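PDB 3LET: protein adenylyltransferase VopS from Vibrio parahaemolyticus, which transfers AMP from ATP to a specific threonine of the host Rho GTPases RhoA, Rac and Cdc42, blocking effector binding and thereby inhibiting actin assembly. Local coordinates for residues L146-F160 with F299-H311. Numbering follows the deposited sequence.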
loop_
_atom_site.group_PDB
_atom_site.type_symbol
_atom_site.label_atom_id
_atom_site.label_comp_id
_atom_site.label_asym_id
_atom_site.label_seq_id
_atom_site.Cartn_x
_atom_site.Cartn_y
_atom_site.Cartn_z
ATOM N N LEU A 146 4.714 -2.090 25.329
ATOM C CA LEU A 146 3.330 -2.231 24.932
ATOM C C LEU A 146 2.503 -2.951 25.996
ATOM O O LEU A 146 1.393 -3.382 25.730
ATOM C CB LEU A 146 3.228 -2.986 23.593
ATOM C CG LEU A 146 4.060 -2.407 22.450
ATOM C CD1 LEU A 146 3.965 -3.324 21.237
ATOM C CD2 LEU A 146 3.608 -0.985 22.083
ATOM N N ASN A 147 3.035 -3.071 27.205
ATOM C CA ASN A 147 2.287 -3.734 28.272
ATOM C C ASN A 147 1.896 -2.755 29.364
ATOM O O ASN A 147 1.206 -3.129 30.302
ATOM C CB ASN A 147 3.097 -4.884 28.878
ATOM C CG ASN A 147 3.644 -5.830 27.831
ATOM O OD1 ASN A 147 2.915 -6.299 26.954
ATOM N ND2 ASN A 147 4.938 -6.121 27.919
ATOM N N GLN A 148 2.343 -1.505 29.258
ATOM C CA GLN A 148 2.027 -0.511 30.283
ATOM C C GLN A 148 1.211 0.646 29.714
ATOM O O GLN A 148 1.104 0.803 28.512
ATOM C CB GLN A 148 3.313 0.021 30.920
ATOM C CG GLN A 148 4.212 0.785 29.969
ATOM C CD GLN A 148 5.346 1.512 30.691
ATOM O OE1 GLN A 148 5.720 2.623 30.313
ATOM N NE2 GLN A 148 5.894 0.888 31.735
ATOM N N GLY A 149 0.617 1.442 30.590
ATOM C CA GLY A 149 -0.035 2.675 30.183
ATOM C C GLY A 149 -1.291 2.461 29.358
ATOM O O GLY A 149 -2.178 1.690 29.755
ATOM N N VAL A 150 -1.380 3.185 28.241
ATOM C CA VAL A 150 -2.493 3.051 27.291
ATOM C C VAL A 150 -2.348 1.805 26.453
ATOM O O VAL A 150 -3.325 1.104 26.217
ATOM C CB VAL A 150 -2.566 4.218 26.280
ATOM C CG1 VAL A 150 -3.003 5.491 26.961
ATOM C CG2 VAL A 150 -1.227 4.410 25.563
ATOM N N TYR A 151 -1.130 1.550 25.981
ATOM C CA TYR A 151 -0.842 0.379 25.152
ATOM C C TYR A 151 -1.423 -0.864 25.772
ATOM O O TYR A 151 -1.607 -1.880 25.105
ATOM C CB TYR A 151 0.652 0.182 25.021
ATOM C CG TYR A 151 1.289 1.164 24.089
ATOM C CD1 TYR A 151 0.779 1.385 22.795
ATOM C CD2 TYR A 151 2.420 1.868 24.488
ATOM C CE1 TYR A 151 1.388 2.301 21.942
ATOM C CE2 TYR A 151 3.033 2.774 23.647
ATOM C CZ TYR A 151 2.532 2.987 22.376
ATOM O OH TYR A 151 3.172 3.899 21.577
ATOM N N ALA A 152 -1.701 -0.776 27.065
ATOM C CA ALA A 152 -2.257 -1.899 27.805
ATOM C C ALA A 152 -3.724 -1.726 28.046
ATOM O O ALA A 152 -4.441 -2.711 28.201
ATOM C CB ALA A 152 -1.540 -2.023 29.131
ATOM N N GLU A 153 -4.180 -0.478 28.125
ATOM C CA GLU A 153 -5.567 -0.218 28.506
ATOM C C GLU A 153 -6.517 -1.154 27.751
ATOM O O GLU A 153 -6.324 -1.409 26.530
ATOM C CB GLU A 153 -5.936 1.261 28.312
ATOM C CG GLU A 153 -5.506 2.146 29.490
ATOM C CD GLU A 153 -5.728 3.633 29.250
ATOM O OE1 GLU A 153 -6.503 3.983 28.335
ATOM O OE2 GLU A 153 -5.132 4.452 29.986
ATOM N N GLY A 154 -7.501 -1.684 28.502
ATOM C CA GLY A 154 -8.472 -2.651 27.995
ATOM C C GLY A 154 -9.896 -2.111 27.979
ATOM O O GLY A 154 -10.157 -0.983 28.371
ATOM N N LEU A 155 -10.822 -2.926 27.498
ATOM C CA LEU A 155 -12.214 -2.531 27.373
ATOM C C LEU A 155 -13.053 -3.305 28.372
ATOM O O LEU A 155 -12.885 -4.512 28.494
ATOM C CB LEU A 155 -12.734 -2.918 26.001
ATOM C CG LEU A 155 -12.904 -1.958 24.848
ATOM C CD1 LEU A 155 -13.860 -2.612 23.873
ATOM C CD2 LEU A 155 -13.410 -0.598 25.281
ATOM N N PRO A 156 -13.993 -2.629 29.047
ATOM C CA PRO A 156 -14.934 -3.355 29.906
ATOM C C PRO A 156 -15.708 -4.381 29.080
ATOM O O PRO A 156 -16.110 -4.020 27.963
ATOM C CB PRO A 156 -15.885 -2.256 30.402
ATOM C CG PRO A 156 -15.170 -0.960 30.144
ATOM C CD PRO A 156 -14.325 -1.199 28.941
ATOM N N GLU A 157 -15.897 -5.598 29.596
ATOM C CA GLU A 157 -16.627 -6.647 28.881
ATOM C C GLU A 157 -17.950 -6.131 28.364
ATOM O O GLU A 157 -18.349 -6.480 27.268
ATOM C CB GLU A 157 -16.972 -7.841 29.785
ATOM C CG GLU A 157 -15.952 -8.959 29.931
ATOM C CD GLU A 157 -15.183 -9.303 28.668
ATOM O OE1 GLU A 157 -15.650 -10.108 27.833
ATOM O OE2 GLU A 157 -14.078 -8.782 28.534
ATOM N N ASP A 158 -18.641 -5.316 29.160
ATOM C CA ASP A 158 -20.035 -4.968 28.860
ATOM C C ASP A 158 -20.168 -4.045 27.661
ATOM O O ASP A 158 -21.254 -3.911 27.087
ATOM C CB ASP A 158 -20.696 -4.316 30.075
ATOM C CG ASP A 158 -21.245 -5.331 31.053
ATOM O OD1 ASP A 158 -21.175 -6.543 30.755
ATOM O OD2 ASP A 158 -21.752 -4.915 32.117
ATOM N N ALA A 159 -19.072 -3.387 27.306
ATOM C CA ALA A 159 -19.049 -2.522 26.133
ATOM C C ALA A 159 -19.265 -3.316 24.831
ATOM O O ALA A 159 -19.845 -2.803 23.872
ATOM C CB ALA A 159 -17.734 -1.769 26.079
ATOM N N PHE A 160 -18.804 -4.566 24.794
ATOM C CA PHE A 160 -18.874 -5.367 23.560
ATOM C C PHE A 160 -19.434 -6.776 23.762
ATOM O O PHE A 160 -19.829 -7.436 22.809
ATOM C CB PHE A 160 -17.477 -5.464 22.925
ATOM C CG PHE A 160 -16.503 -6.276 23.735
ATOM C CD1 PHE A 160 -16.315 -7.643 23.469
ATOM C CD2 PHE A 160 -15.786 -5.698 24.760
ATOM C CE1 PHE A 160 -15.406 -8.403 24.221
ATOM C CE2 PHE A 160 -14.879 -6.450 25.529
ATOM C CZ PHE A 160 -14.694 -7.803 25.258
ATOM N N PHE A 299 -7.174 -13.470 24.840
ATOM C CA PHE A 299 -7.794 -12.364 24.128
ATOM C C PHE A 299 -8.013 -11.192 25.067
ATOM O O PHE A 299 -8.796 -11.269 25.997
ATOM C CB PHE A 299 -9.110 -12.715 23.435
ATOM C CG PHE A 299 -9.738 -11.514 22.795
ATOM C CD1 PHE A 299 -9.082 -10.863 21.751
ATOM C CD2 PHE A 299 -10.889 -10.951 23.306
ATOM C CE1 PHE A 299 -9.592 -9.733 21.208
ATOM C CE2 PHE A 299 -11.407 -9.803 22.761
ATOM C CZ PHE A 299 -10.763 -9.192 21.694
ATOM N N ASN A 300 -7.293 -10.110 24.794
ATOM C CA ASN A 300 -7.401 -8.875 25.553
ATOM C C ASN A 300 -7.923 -7.778 24.626
ATOM O O ASN A 300 -7.230 -7.392 23.696
ATOM C CB ASN A 300 -6.012 -8.478 26.047
ATOM C CG ASN A 300 -5.319 -9.606 26.814
ATOM O OD1 ASN A 300 -5.689 -9.912 27.942
ATOM N ND2 ASN A 300 -4.309 -10.224 26.196
ATOM N N PRO A 301 -9.149 -7.291 24.857
ATOM C CA PRO A 301 -9.686 -6.288 23.928
ATOM C C PRO A 301 -8.932 -4.957 24.111
ATOM O O PRO A 301 -8.473 -4.664 25.216
ATOM C CB PRO A 301 -11.151 -6.171 24.370
ATOM C CG PRO A 301 -11.112 -6.559 25.829
ATOM C CD PRO A 301 -10.165 -7.712 25.838
ATOM N N LEU A 302 -8.781 -4.176 23.050
ATOM C CA LEU A 302 -8.040 -2.915 23.129
ATOM C C LEU A 302 -8.925 -1.759 23.536
ATOM O O LEU A 302 -9.999 -1.572 22.977
ATOM C CB LEU A 302 -7.450 -2.563 21.752
ATOM C CG LEU A 302 -6.329 -3.469 21.239
ATOM C CD1 LEU A 302 -5.974 -3.150 19.764
ATOM C CD2 LEU A 302 -5.106 -3.327 22.124
ATOM N N ALA A 303 -8.460 -0.942 24.480
ATOM C CA ALA A 303 -9.135 0.330 24.763
ATOM C C ALA A 303 -9.011 1.239 23.535
ATOM O O ALA A 303 -8.106 1.063 22.741
ATOM C CB ALA A 303 -8.512 1.006 25.975
ATOM N N MET A 304 -9.919 2.198 23.368
ATOM C CA MET A 304 -9.815 3.126 22.243
ATOM C C MET A 304 -8.525 3.912 22.311
ATOM O O MET A 304 -7.879 4.157 21.298
ATOM C CB MET A 304 -10.990 4.096 22.221
ATOM C CG MET A 304 -12.283 3.472 21.746
ATOM S SD MET A 304 -13.540 4.739 21.468
ATOM C CE MET A 304 -12.584 6.016 20.628
ATOM N N ASN A 305 -8.160 4.322 23.518
ATOM C CA ASN A 305 -6.883 4.973 23.752
ATOM C C ASN A 305 -5.701 4.154 23.242
ATOM O O ASN A 305 -4.735 4.707 22.701
ATOM C CB ASN A 305 -6.712 5.201 25.253
ATOM C CG ASN A 305 -7.363 6.471 25.713
ATOM O OD1 ASN A 305 -7.809 7.288 24.898
ATOM N ND2 ASN A 305 -7.425 6.659 27.026
ATOM N N ALA A 306 -5.771 2.835 23.426
ATOM C CA ALA A 306 -4.685 1.962 23.013
ATOM C C ALA A 306 -4.681 1.829 21.486
ATOM O O ALA A 306 -3.618 1.901 20.850
ATOM C CB ALA A 306 -4.835 0.610 23.666
ATOM N N GLU A 307 -5.859 1.640 20.881
ATOM C CA GLU A 307 -5.919 1.606 19.403
ATOM C C GLU A 307 -5.288 2.870 18.821
ATOM O O GLU A 307 -4.488 2.806 17.874
ATOM C CB GLU A 307 -7.359 1.506 18.914
ATOM C CG GLU A 307 -8.051 0.187 19.270
ATOM C CD GLU A 307 -9.389 0.058 18.546
ATOM O OE1 GLU A 307 -9.743 1.000 17.816
ATOM O OE2 GLU A 307 -10.087 -0.972 18.691
ATOM N N ASN A 308 -5.658 4.028 19.366
ATOM C CA ASN A 308 -5.166 5.288 18.839
ATOM C C ASN A 308 -3.659 5.410 18.991
ATOM O O ASN A 308 -2.981 5.868 18.076
ATOM C CB ASN A 308 -5.883 6.467 19.493
ATOM C CG ASN A 308 -7.336 6.544 19.080
ATOM O OD1 ASN A 308 -7.697 6.116 17.983
ATOM N ND2 ASN A 308 -8.181 7.065 19.960
ATOM N N SER A 309 -3.129 4.972 20.126
ATOM C CA SER A 309 -1.680 4.917 20.328
ATOM C C SER A 309 -0.957 3.999 19.365
ATOM O O SER A 309 0.195 4.255 19.018
ATOM C CB SER A 309 -1.353 4.431 21.735
ATOM O OG SER A 309 -1.470 5.490 22.641
ATOM N N LEU A 310 -1.604 2.911 18.959
ATOM C CA LEU A 310 -0.950 1.963 18.052
ATOM C C LEU A 310 -0.914 2.488 16.631
ATOM O O LEU A 310 0.149 2.499 15.999
ATOM C CB LEU A 310 -1.659 0.585 18.074
ATOM C CG LEU A 310 -1.456 -0.156 19.395
ATOM C CD1 LEU A 310 -2.458 -1.307 19.480
ATOM C CD2 LEU A 310 -0.022 -0.683 19.571
ATOM N N HIS A 311 -2.058 2.902 16.102
ATOM C CA HIS A 311 -2.053 3.221 14.661
ATOM C C HIS A 311 -1.589 4.651 14.423
ATOM O O HIS A 311 -1.094 4.965 13.352
ATOM C CB HIS A 311 -3.400 2.942 13.976
ATOM C CG HIS A 311 -4.586 3.615 14.600
ATOM N ND1 HIS A 311 -4.704 4.980 14.703
ATOM C CD2 HIS A 311 -5.755 3.101 15.058
ATOM C CE1 HIS A 311 -5.876 5.282 15.240
ATOM N NE2 HIS A 311 -6.533 4.159 15.464
HETATM O O HOH W 1 1.894 5.849 20.372
#
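Pro301 packs against both Leu155 and Phe160: its CG stands 3.8 Å from Phe160 CE2, and its CB lies 4.0 Å from Leu155 CB. The proline and the phenylalanine cross at about a right angle. A second apolar patch forms on the last turn of helix 304-311, where Tyr151 CE1 comes to 3.5 Å from Ser309 CB and Tyr151 CD1 to 3.9 Å from Leu310 CD2, while Leu146 CD2 sits over one face of the tyrosine ring. Between the patches Ala303, the N-cap residue, donates its N-H to Glu153 O, N to O 3.0 Å, fairly straight (161°) although the donor stands above the carbonyl plane. Farther out, Asn305 ND2 reaches the syn lone pair of Glu153 OE1 at 3.1 Å, less certainly because Glu153 is poorly ordered. Its extended chain brings the carboxylate across the Asn305 side chain, turned 45° from the amide plane. A water links Tyr151 OH to Ser309 O. Glu307 of the same helix salt-bridges Arg286, a probable ATP-binding residue, so the loop packs on a helix bordering the likely nucleotide site; helix 168-179 backs Leu155 and Pro301, helix 281-295 Leu302 and Phe299, and helix 260-274 meets Leu146.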